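Putative endonuclease/exonuclease/phosphatase family protein (Bacteroides vulgatus ATCC 8482, PDB 3G6S) probably hydrolyses phosphodiester bonds of nucleic acids, with endonuclease or 3'-5' RNA exonuclease activity likely but its actual substrate not established. Local coordinates at residues R156-K159 against E160-E164; G106-G109 against W110-C114; Q53-R56 against A57-E61. All coordinates share one frame; numbering follows the deposited sequence.

Interaction 1: R156-K159 against E160-E164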
ATOM      1  N   ARG A 156      14.183   4.254   8.404  1.00 29.25           N
ATOM      2  CA  ARG A 156      14.662   5.456   9.093  1.00 36.16           C
ATOM      3  C   ARG A 156      13.565   6.491   9.346  1.00 34.98           C
ATOM      4  O   ARG A 156      13.642   7.253  10.307  1.00 37.93           O
ATOM      5  CB  ARG A 156      15.796   6.113   8.303  1.00 40.32           C
ATOM      6  CG  ARG A 156      17.029   5.245   8.143  1.00 44.51           C
ATOM      7  CD  ARG A 156      18.240   6.113   7.865  1.00 50.49           C
ATOM      8  NE  ARG A 156      18.086   6.910   6.651  1.00 59.90           N
ATOM      9  CZ  ARG A 156      18.258   6.437   5.417  1.00 60.64           C
ATOM     10  NH1 ARG A 156      18.593   5.165   5.235  1.00 48.90           N
ATOM     11  NH2 ARG A 156      18.099   7.238   4.370  1.00 57.25           N
ATOM     12  N   LYS A 157      12.553   6.518   8.481  1.00 34.89           N
ATOM     13  CA  LYS A 157      11.452   7.465   8.625  1.00 36.92           C
ATOM     14  C   LYS A 157      10.452   6.977   9.669  1.00 37.30           C
ATOM     15  O   LYS A 157       9.806   7.782  10.338  1.00 32.01           O
ATOM     16  CB  LYS A 157      10.744   7.660   7.288  1.00 40.11           C
ATOM     17  CG  LYS A 157      11.678   8.091   6.159  1.00 57.92           C
ATOM     18  CD  LYS A 157      12.220   9.511   6.344  1.00 59.76           C
ATOM     19  CE  LYS A 157      11.120  10.550   6.157  1.00 65.94           C
ATOM     20  NZ  LYS A 157      11.646  11.941   6.138  1.00 60.89           N
ATOM     21  N   ILE A 158      10.317   5.659   9.803  1.00 31.78           N
ATOM     22  CA  ILE A 158       9.405   5.109  10.790  1.00 24.25           C
ATOM     23  C   ILE A 158       9.978   5.371  12.174  1.00 30.72           C
ATOM     24  O   ILE A 158       9.238   5.722  13.096  1.00 36.56           O
ATOM     25  CB  ILE A 158       9.202   3.591  10.617  1.00 22.29           C
ATOM     26  CG1 ILE A 158       8.338   3.311   9.388  1.00 20.76           C
ATOM     27  CG2 ILE A 158       8.543   3.013  11.860  1.00 11.43           C
ATOM     28  CD1 ILE A 158       8.295   1.807   9.005  1.00 23.16           C
ATOM     29  N   LYS A 159      11.293   5.214  12.325  1.00 25.04           N
ATOM     30  CA  LYS A 159      11.921   5.448  13.622  1.00 32.10           C
ATOM     31  C   LYS A 159      11.957   6.936  13.945  1.00 34.05           C
ATOM     32  O   LYS A 159      11.936   7.325  15.112  1.00 35.63           O
ATOM     33  CB  LYS A 159      13.347   4.889  13.654  1.00 30.70           C
ATOM     34  CG  LYS A 159      13.435   3.403  13.367  1.00 43.76           C
ATOM     35  CD  LYS A 159      14.754   2.804  13.829  1.00 45.02           C
ATOM     36  CE  LYS A 159      15.951   3.378  13.103  1.00 49.51           C
ATOM     37  NZ  LYS A 159      17.200   2.696  13.564  1.00 41.54           N
ATOM     38  N   GLU A 160      12.000   7.760  12.906  1.00 27.70           N
ATOM     39  CA  GLU A 160      12.044   9.202  13.079  1.00 32.92           C
ATOM     40  C   GLU A 160      10.703   9.749  13.549  1.00 35.94           C
ATOM     41  O   GLU A 160      10.639  10.504  14.519  1.00 40.73           O
ATOM     42  CB  GLU A 160      12.427   9.869  11.756  1.00 45.80           C
ATOM     43  CG  GLU A 160      12.485  11.394  11.797  1.00 52.69           C
ATOM     44  CD  GLU A 160      12.643  12.007  10.411  1.00 69.42           C
ATOM     45  OE1 GLU A 160      13.526  11.541   9.648  1.00 74.71           O
ATOM     46  OE2 GLU A 160      11.890  12.963  10.089  1.00 58.05           O
ATOM     47  N   ILE A 161       9.636   9.354  12.864  1.00 35.94           N
ATOM     48  CA  ILE A 161       8.295   9.832  13.179  1.00 27.89           C
ATOM     49  C   ILE A 161       7.589   9.190  14.360  1.00 30.04           C
ATOM     50  O   ILE A 161       7.100   9.888  15.244  1.00 38.06           O
ATOM     51  CB  ILE A 161       7.355   9.689  11.962  1.00 34.10           C
ATOM     52  CG1 ILE A 161       7.689  10.745  10.907  1.00 43.71           C
ATOM     53  CG2 ILE A 161       5.901   9.853  12.396  1.00 33.04           C
ATOM     54  CD1 ILE A 161       8.997  10.516  10.186  1.00 54.65           C
ATOM     55  N   VAL A 162       7.517   7.867  14.379  1.00 29.26           N
ATOM     56  CA  VAL A 162       6.803   7.199  15.460  1.00 30.81           C
ATOM     57  C   VAL A 162       7.693   6.378  16.394  1.00 29.81           C
ATOM     58  O   VAL A 162       7.208   5.773  17.349  1.00 33.14           O
ATOM     59  CB  VAL A 162       5.659   6.302  14.882  1.00 28.76           C
ATOM     60  CG1 VAL A 162       6.188   4.902  14.536  1.00 26.55           C
ATOM     61  CG2 VAL A 162       4.520   6.225  15.867  1.00 34.80           C
ATOM     62  N   GLY A 163       8.990   6.355  16.118  1.00 25.72           N
ATOM     63  CA  GLY A 163       9.903   5.617  16.971  1.00 25.26           C
ATOM     64  C   GLY A 163       9.637   4.127  17.022  1.00 30.47           C
ATOM     65  O   GLY A 163       9.668   3.452  15.995  1.00 37.62           O
ATOM     66  N   GLU A 164       9.372   3.612  18.219  1.00 31.18           N
ATOM     67  CA  GLU A 164       9.101   2.188  18.403  1.00 37.47           C
ATOM     68  C   GLU A 164       7.618   1.851  18.552  1.00 34.99           C
ATOM     69  O   GLU A 164       7.259   0.745  18.958  1.00 31.11           O
ATOM     70  CB  GLU A 164       9.869   1.672  19.617  1.00 38.25           C
ATOM     71  CG  GLU A 164       9.774   2.578  20.826  1.00 63.51           C
ATOM     72  CD  GLU A 164      10.455   1.990  22.047  1.00 78.41           C
ATOM     73  OE1 GLU A 164      11.612   1.520  21.914  1.00 78.83           O
ATOM     74  OE2 GLU A 164       9.838   2.007  23.140  1.00 82.77           O
TER
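Val162 N donates to Ile158 O over 3.0 Å with an N-H...O angle of 149°, one of three successive i to i+4 backbone bonds that close the last turn of the helix. Ile161 N reaches Lys157 O at the same length, although that oxygen is crowded in the model and its position is less certain. The bond from Glu160 N to Arg156 O is weak. Beyond the backbone, opposite charges approach without forming a salt bridge: Lys157 NZ stops 4.0 Å from Glu160 OE1. The two side chains lie alongside each other and point the same way. Glu160 has its CG anti to the backbone N (chi1 179°) and runs extended, whereas Lys157 folds at chi2 and chi3, which brings its ammonium group beside the carboxylate; the attraction at this range is probably modest.

The turn finishes helix 144-161, the connection between strands 131-138 and 167-172 in a beta-alpha-beta unit of the DNase I-like fold. Gly163 is the residue at which the chain leaves helical geometry, with a positive phi that glycine accepts readily. Its CA makes a CH...O contact of 3.2 Å with Lys159 O.

On the buried side, Ile158 and Val162 stand side by side, with Ile158 CG2 lying 4.0 Å from Val162 CG1. Val162 places that methyl between its own backbone N and carbonyl carbon (chi1 87°), which also brings CG1 to 3.5 Å from Ile158 O. Ile158 rests on Ala167 and Val169 of strand 167-172 and on Phe190 and Met192 in a loop. Ile161 and Val162 both touch Met133 of strand 131-138.

Interaction 2: G106-G109 against W110-C114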
ATOM      1  N   GLY A 106       9.826  15.287  -6.950  1.00 53.91           N
ATOM      2  CA  GLY A 106      10.008  14.810  -8.312  1.00 45.81           C
ATOM      3  C   GLY A 106      11.368  14.215  -8.623  1.00 51.12           C
ATOM      4  O   GLY A 106      11.645  13.853  -9.765  1.00 51.70           O
HETATM    5  N   MSE A 107      12.213  14.101  -7.605  1.00 53.75           N
HETATM    6  CA  MSE A 107      13.555  13.569  -7.789  1.00 52.83           C
HETATM    7  C   MSE A 107      13.620  12.051  -7.845  1.00 52.84           C
HETATM    8  O   MSE A 107      13.048  11.362  -7.000  1.00 58.28           O
HETATM    9  CB  MSE A 107      14.468  14.056  -6.665  1.00 57.10           C
HETATM   10  CG  MSE A 107      15.919  13.661  -6.877  1.00 80.24           C
HETATM   11 SE   MSE A 107      17.101  13.959  -5.367  1.00102.64          SE
HETATM   12  CE  MSE A 107      18.586  12.862  -5.938  1.00 87.60           C
HETATM   13  N   MSE A 108      14.321  11.531  -8.847  1.00 42.02           N
HETATM   14  CA  MSE A 108      14.486  10.089  -8.975  1.00 44.74           C
HETATM   15  C   MSE A 108      15.651   9.656  -8.096  1.00 46.81           C
HETATM   16  O   MSE A 108      16.305  10.499  -7.481  1.00 44.02           O
HETATM   17  CB  MSE A 108      14.754   9.705 -10.427  1.00 55.02           C
HETATM   18  CG  MSE A 108      13.505   9.649 -11.288  1.00 61.81           C
HETATM   19 SE   MSE A 108      13.873   8.946 -13.064  1.00 99.52          SE
HETATM   20  CE  MSE A 108      14.534   7.213 -12.575  1.00 73.16           C
ATOM     21  N   GLY A 109      15.913   8.356  -8.024  1.00 34.97           N
ATOM     22  CA  GLY A 109      17.007   7.904  -7.187  1.00 45.49           C
ATOM     23  C   GLY A 109      17.679   6.606  -7.585  1.00 46.35           C
ATOM     24  O   GLY A 109      17.010   5.630  -7.914  1.00 44.36           O
ATOM     25  N   TRP A 110      19.008   6.599  -7.566  1.00 40.56           N
ATOM     26  CA  TRP A 110      19.774   5.403  -7.890  1.00 44.20           C
ATOM     27  C   TRP A 110      19.357   4.733  -9.205  1.00 40.72           C
ATOM     28  O   TRP A 110      19.072   5.401 -10.193  1.00 43.93           O
ATOM     29  CB  TRP A 110      19.637   4.418  -6.730  1.00 51.31           C
ATOM     30  CG  TRP A 110      19.920   5.040  -5.398  1.00 55.85           C
ATOM     31  CD1 TRP A 110      21.147   5.364  -4.889  1.00 57.88           C
ATOM     32  CD2 TRP A 110      18.956   5.451  -4.416  1.00 62.37           C
ATOM     33  NE1 TRP A 110      21.009   5.950  -3.651  1.00 52.17           N
ATOM     34  CE2 TRP A 110      19.675   6.013  -3.334  1.00 60.11           C
ATOM     35  CE3 TRP A 110      17.556   5.394  -4.340  1.00 60.70           C
ATOM     36  CZ2 TRP A 110      19.040   6.524  -2.192  1.00 58.19           C
ATOM     37  CZ3 TRP A 110      16.923   5.902  -3.203  1.00 57.57           C
ATOM     38  CH2 TRP A 110      17.668   6.456  -2.145  1.00 61.14           C
ATOM     39  N   ASP A 111      19.325   3.402  -9.192  1.00 43.16           N
ATOM     40  CA  ASP A 111      18.957   2.586 -10.350  1.00 44.52           C
ATOM     41  C   ASP A 111      17.580   2.915 -10.912  1.00 46.07           C
ATOM     42  O   ASP A 111      17.239   2.489 -12.014  1.00 52.09           O
ATOM     43  CB  ASP A 111      18.964   1.107  -9.964  1.00 52.74           C
ATOM     44  CG  ASP A 111      20.327   0.610  -9.576  1.00 60.37           C
ATOM     45  OD1 ASP A 111      21.085   1.378  -8.948  1.00 80.16           O
ATOM     46  OD2 ASP A 111      20.641  -0.560  -9.882  1.00 68.03           O
ATOM     47  N   ALA A 112      16.788   3.652 -10.142  1.00 49.11           N
ATOM     48  CA  ALA A 112      15.428   4.017 -10.533  1.00 50.75           C
ATOM     49  C   ALA A 112      15.217   4.281 -12.023  1.00 52.83           C
ATOM     50  O   ALA A 112      16.107   4.771 -12.721  1.00 54.54           O
ATOM     51  CB  ALA A 112      14.963   5.222  -9.725  1.00 40.92           C
ATOM     52  N   VAL A 113      14.023   3.940 -12.498  1.00 50.63           N
ATOM     53  CA  VAL A 113      13.648   4.143 -13.890  1.00 52.54           C
ATOM     54  C   VAL A 113      12.470   5.114 -13.944  1.00 54.09           C
ATOM     55  O   VAL A 113      12.234   5.770 -14.960  1.00 54.08           O
ATOM     56  CB  VAL A 113      13.252   2.807 -14.563  1.00 53.97           C
ATOM     57  CG1 VAL A 113      12.553   3.069 -15.880  1.00 59.26           C
ATOM     58  CG2 VAL A 113      14.493   1.967 -14.803  1.00 52.44           C
ATOM     59  N   CYS A 114      11.744   5.195 -12.831  1.00 54.05           N
ATOM     60  CA  CYS A 114      10.585   6.076 -12.687  1.00 53.61           C
ATOM     61  C   CYS A 114      10.616   6.682 -11.292  1.00 50.11           C
ATOM     62  O   CYS A 114      11.010   6.016 -10.333  1.00 57.40           O
ATOM     63  CB  CYS A 114       9.276   5.294 -12.832  1.00 58.48           C
ATOM     64  SG  CYS A 114       9.021   4.474 -14.419  1.00 85.48           S
TER
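Met108, a selenomethionine, lays its terminal methyl beside Ala112, CE being 3.5 Å from Ala112 CB. The chain runs out from CG and then bends at chi3 (60°), which turns CE back over the backbone of Ala112 and Val113; SE lies 4.0 Å from Val113 O. Met108 also touches a crystal neighbour, so packing in the crystal may influence this conformation.

Gly109 to Ala112 form a type II' beta turn, in the loop between strands 88-97 and 117-125. Ala112 N donates to Gly109 O at 3.0 Å, though Gly109 O clashes with a nearby atom in the model, which leaves its position doubtful. Trp110, the second residue of the turn, has a positive phi of 50°, unusual for a residue with a side chain. Its CG stands anti to the carbonyl carbon (chi1 -50°), folding the indole back toward Gly109: CE3 comes to 3.5 Å from Gly109 C, an oblique approach, and takes up the space beside Gly109 where a side chain would begin.

The indole also meets Ala146 and Gln149 of helix 144-161, and an alanine in its place would probably leave both, and the Gly109 carbonyl carbon, without this ring contact. Trp110 N is hydrogen-bonded to Glu100 OE1.

Interaction 3: Q53-R56 against A57-E61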
ATOM      1  N   GLN A  53      -9.817  11.308  -7.123  1.00 32.81           N
ATOM      2  CA  GLN A  53     -11.093  12.007  -6.936  1.00 35.63           C
ATOM      3  C   GLN A  53     -12.293  11.059  -6.962  1.00 34.84           C
ATOM      4  O   GLN A  53     -13.258  11.262  -6.228  1.00 32.71           O
ATOM      5  CB  GLN A  53     -11.282  13.093  -8.004  1.00 31.62           C
ATOM      6  CG  GLN A  53     -10.444  14.350  -7.783  1.00 43.71           C
ATOM      7  CD  GLN A  53     -10.695  14.997  -6.414  1.00 61.04           C
ATOM      8  OE1 GLN A  53     -10.247  14.493  -5.377  1.00 58.73           O
ATOM      9  NE2 GLN A  53     -11.421  16.115  -6.410  1.00 56.17           N
ATOM     10  N   ASP A  54     -12.245  10.032  -7.809  1.00 30.10           N
ATOM     11  CA  ASP A  54     -13.348   9.086  -7.868  1.00 32.26           C
ATOM     12  C   ASP A  54     -13.437   8.316  -6.559  1.00 37.88           C
ATOM     13  O   ASP A  54     -14.532   8.024  -6.078  1.00 35.34           O
ATOM     14  CB  ASP A  54     -13.175   8.092  -9.016  1.00 38.17           C
ATOM     15  CG  ASP A  54     -13.249   8.749 -10.370  1.00 45.52           C
ATOM     16  OD1 ASP A  54     -13.936   9.791 -10.497  1.00 46.03           O
ATOM     17  OD2 ASP A  54     -12.626   8.217 -11.315  1.00 46.35           O
ATOM     18  N   LEU A  55     -12.283   7.976  -5.985  1.00 37.90           N
ATOM     19  CA  LEU A  55     -12.273   7.237  -4.727  1.00 34.54           C
ATOM     20  C   LEU A  55     -12.947   8.064  -3.636  1.00 39.08           C
ATOM     21  O   LEU A  55     -13.789   7.554  -2.893  1.00 39.17           O
ATOM     22  CB  LEU A  55     -10.844   6.884  -4.292  1.00 37.90           C
ATOM     23  CG  LEU A  55     -10.195   5.566  -4.751  1.00 37.22           C
ATOM     24  CD1 LEU A  55     -11.252   4.489  -4.992  1.00 27.28           C
ATOM     25  CD2 LEU A  55      -9.406   5.805  -6.019  1.00 45.92           C
ATOM     26  N   ARG A  56     -12.581   9.340  -3.541  1.00 27.24           N
ATOM     27  CA  ARG A  56     -13.173  10.208  -2.539  1.00 29.34           C
ATOM     28  C   ARG A  56     -14.690  10.271  -2.727  1.00 33.57           C
ATOM     29  O   ARG A  56     -15.450  10.271  -1.754  1.00 33.27           O
ATOM     30  CB  ARG A  56     -12.569  11.614  -2.621  1.00 23.51           C
ATOM     31  CG  ARG A  56     -11.088  11.669  -2.257  1.00 35.74           C
ATOM     32  CD  ARG A  56     -10.529  13.084  -2.311  1.00 37.03           C
ATOM     33  NE  ARG A  56     -11.383  14.043  -1.624  1.00 53.84           N
ATOM     34  CZ  ARG A  56     -11.749  13.951  -0.348  1.00 65.18           C
ATOM     35  NH1 ARG A  56     -11.334  12.939   0.401  1.00 70.35           N
ATOM     36  NH2 ARG A  56     -12.546  14.873   0.180  1.00 71.49           N
ATOM     37  N   ALA A  57     -15.135  10.307  -3.980  1.00 27.77           N
ATOM     38  CA  ALA A  57     -16.564  10.378  -4.262  1.00 25.75           C
ATOM     39  C   ALA A  57     -17.280   9.073  -3.940  1.00 29.03           C
ATOM     40  O   ALA A  57     -18.405   9.082  -3.436  1.00 28.95           O
ATOM     41  CB  ALA A  57     -16.785  10.746  -5.716  1.00 26.22           C
ATOM     42  N   GLY A  58     -16.622   7.952  -4.223  1.00 26.43           N
ATOM     43  CA  GLY A  58     -17.217   6.655  -3.966  1.00 20.55           C
ATOM     44  C   GLY A  58     -17.074   6.181  -2.536  1.00 24.48           C
ATOM     45  O   GLY A  58     -17.804   5.293  -2.100  1.00 37.67           O
ATOM     46  N   LEU A  59     -16.137   6.763  -1.795  1.00 32.49           N
ATOM     47  CA  LEU A  59     -15.930   6.374  -0.396  1.00 38.81           C
ATOM     48  C   LEU A  59     -16.151   7.605   0.486  1.00 42.56           C
ATOM     49  O   LEU A  59     -15.214   8.114   1.114  1.00 45.67           O
ATOM     50  CB  LEU A  59     -14.501   5.837  -0.203  1.00 43.98           C
ATOM     51  CG  LEU A  59     -14.005   4.716  -1.136  1.00 39.90           C
ATOM     52  CD1 LEU A  59     -12.523   4.491  -0.906  1.00 36.92           C
ATOM     53  CD2 LEU A  59     -14.787   3.441  -0.899  1.00 36.49           C
ATOM     54  N   PRO A  60     -17.399   8.094   0.547  1.00 41.48           N
ATOM     55  CA  PRO A  60     -17.711   9.273   1.356  1.00 37.74           C
ATOM     56  C   PRO A  60     -17.342   9.159   2.838  1.00 41.68           C
ATOM     57  O   PRO A  60     -17.052  10.170   3.485  1.00 38.51           O
ATOM     58  CB  PRO A  60     -19.208   9.446   1.134  1.00 29.22           C
ATOM     59  CG  PRO A  60     -19.681   8.055   0.925  1.00 30.18           C
ATOM     60  CD  PRO A  60     -18.630   7.497  -0.004  1.00 40.61           C
ATOM     61  N   GLU A  61     -17.354   7.939   3.373  1.00 36.70           N
ATOM     62  CA  GLU A  61     -17.027   7.727   4.782  1.00 30.54           C
ATOM     63  C   GLU A  61     -15.535   7.672   5.060  1.00 29.40           C
ATOM     64  O   GLU A  61     -15.109   7.450   6.199  1.00 26.99           O
ATOM     65  CB  GLU A  61     -17.667   6.445   5.283  1.00 33.16           C
ATOM     66  CG  GLU A  61     -18.971   6.666   6.005  1.00 50.81           C
ATOM     67  CD  GLU A  61     -19.570   5.365   6.485  1.00 66.80           C
ATOM     68  OE1 GLU A  61     -19.988   4.547   5.631  1.00 72.99           O
ATOM     69  OE2 GLU A  61     -19.611   5.151   7.717  1.00 77.06           O
TER
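Leu59 turns its side chain back toward Leu55, one helical turn earlier, and the two meet through methyls: Leu55 CD1 lies 4.3 Å from Leu59 CD1, a rather loose apolar contact. Leu59 has CG anti to its carbonyl carbon (chi1 -52°), which sets CG 3.3 Å from Leu55 O, so the side chain leans on the same carbonyl that its backbone uses. Leu59 N donates to Leu55 O at 2.7 Å, approaching nearly in line with the C=O bond, but the N-H...O angle is only 135°. Leu55 itself has a chi2 of -29°, far from a staggered value, and the exact rotation of its two methyls is correspondingly less certain at 2.5 Å resolution.

On the exposed side, within 53-56 itself, Gln53 OE1 lies in the plane of the Arg56 guanidinium, at its edge, but 4.0 Å from Arg56 NE, beyond a hydrogen bond. Across the turn, Ala57 CB lies 3.6 Å from both Gln53 O and Asp54 O. The bond from Gly58 N to Asp54 O is short, at 2.8 Å, and the one from Ala57 N to Gln53 O measures 3.1 Å. Leu59 is the first residue to leave helical geometry, directly before Pro60, and the three bonds close the C-terminal turn of helix 49-58.

Asp54 OD2 accepts a hydrogen bond from Trp23 NE1. Leu59 packs against Cys31, Ile34 and Lys35 of helix 27-36, and together with Leu55 and Arg56 it touches Phe82, so the turn is seated between that helix and strand 81-84 of the seven-stranded sheet.

Interactions 1 and 3 are both C-terminal helix turns, each partly buried with an apolar i to i+4 pair facing inward, but they serve different sheets: 156-164 packs on strands 131-138 and 167-172 of the six-stranded sheet, 53-61 on strand 81-84 of the seven-stranded one. Their centres lie about 30 Å apart, as suits the two outer helical layers of the DNase I-like sandwich. Interaction 2 is a surface loop with one turn bond in place of a helical series, and aromatic and selenomethionine contacts in place of aliphatic pairing. Its loop touches the start of helix 144-161, whose last turn is interaction 1; the nearest atoms of the two are about 7 Å apart.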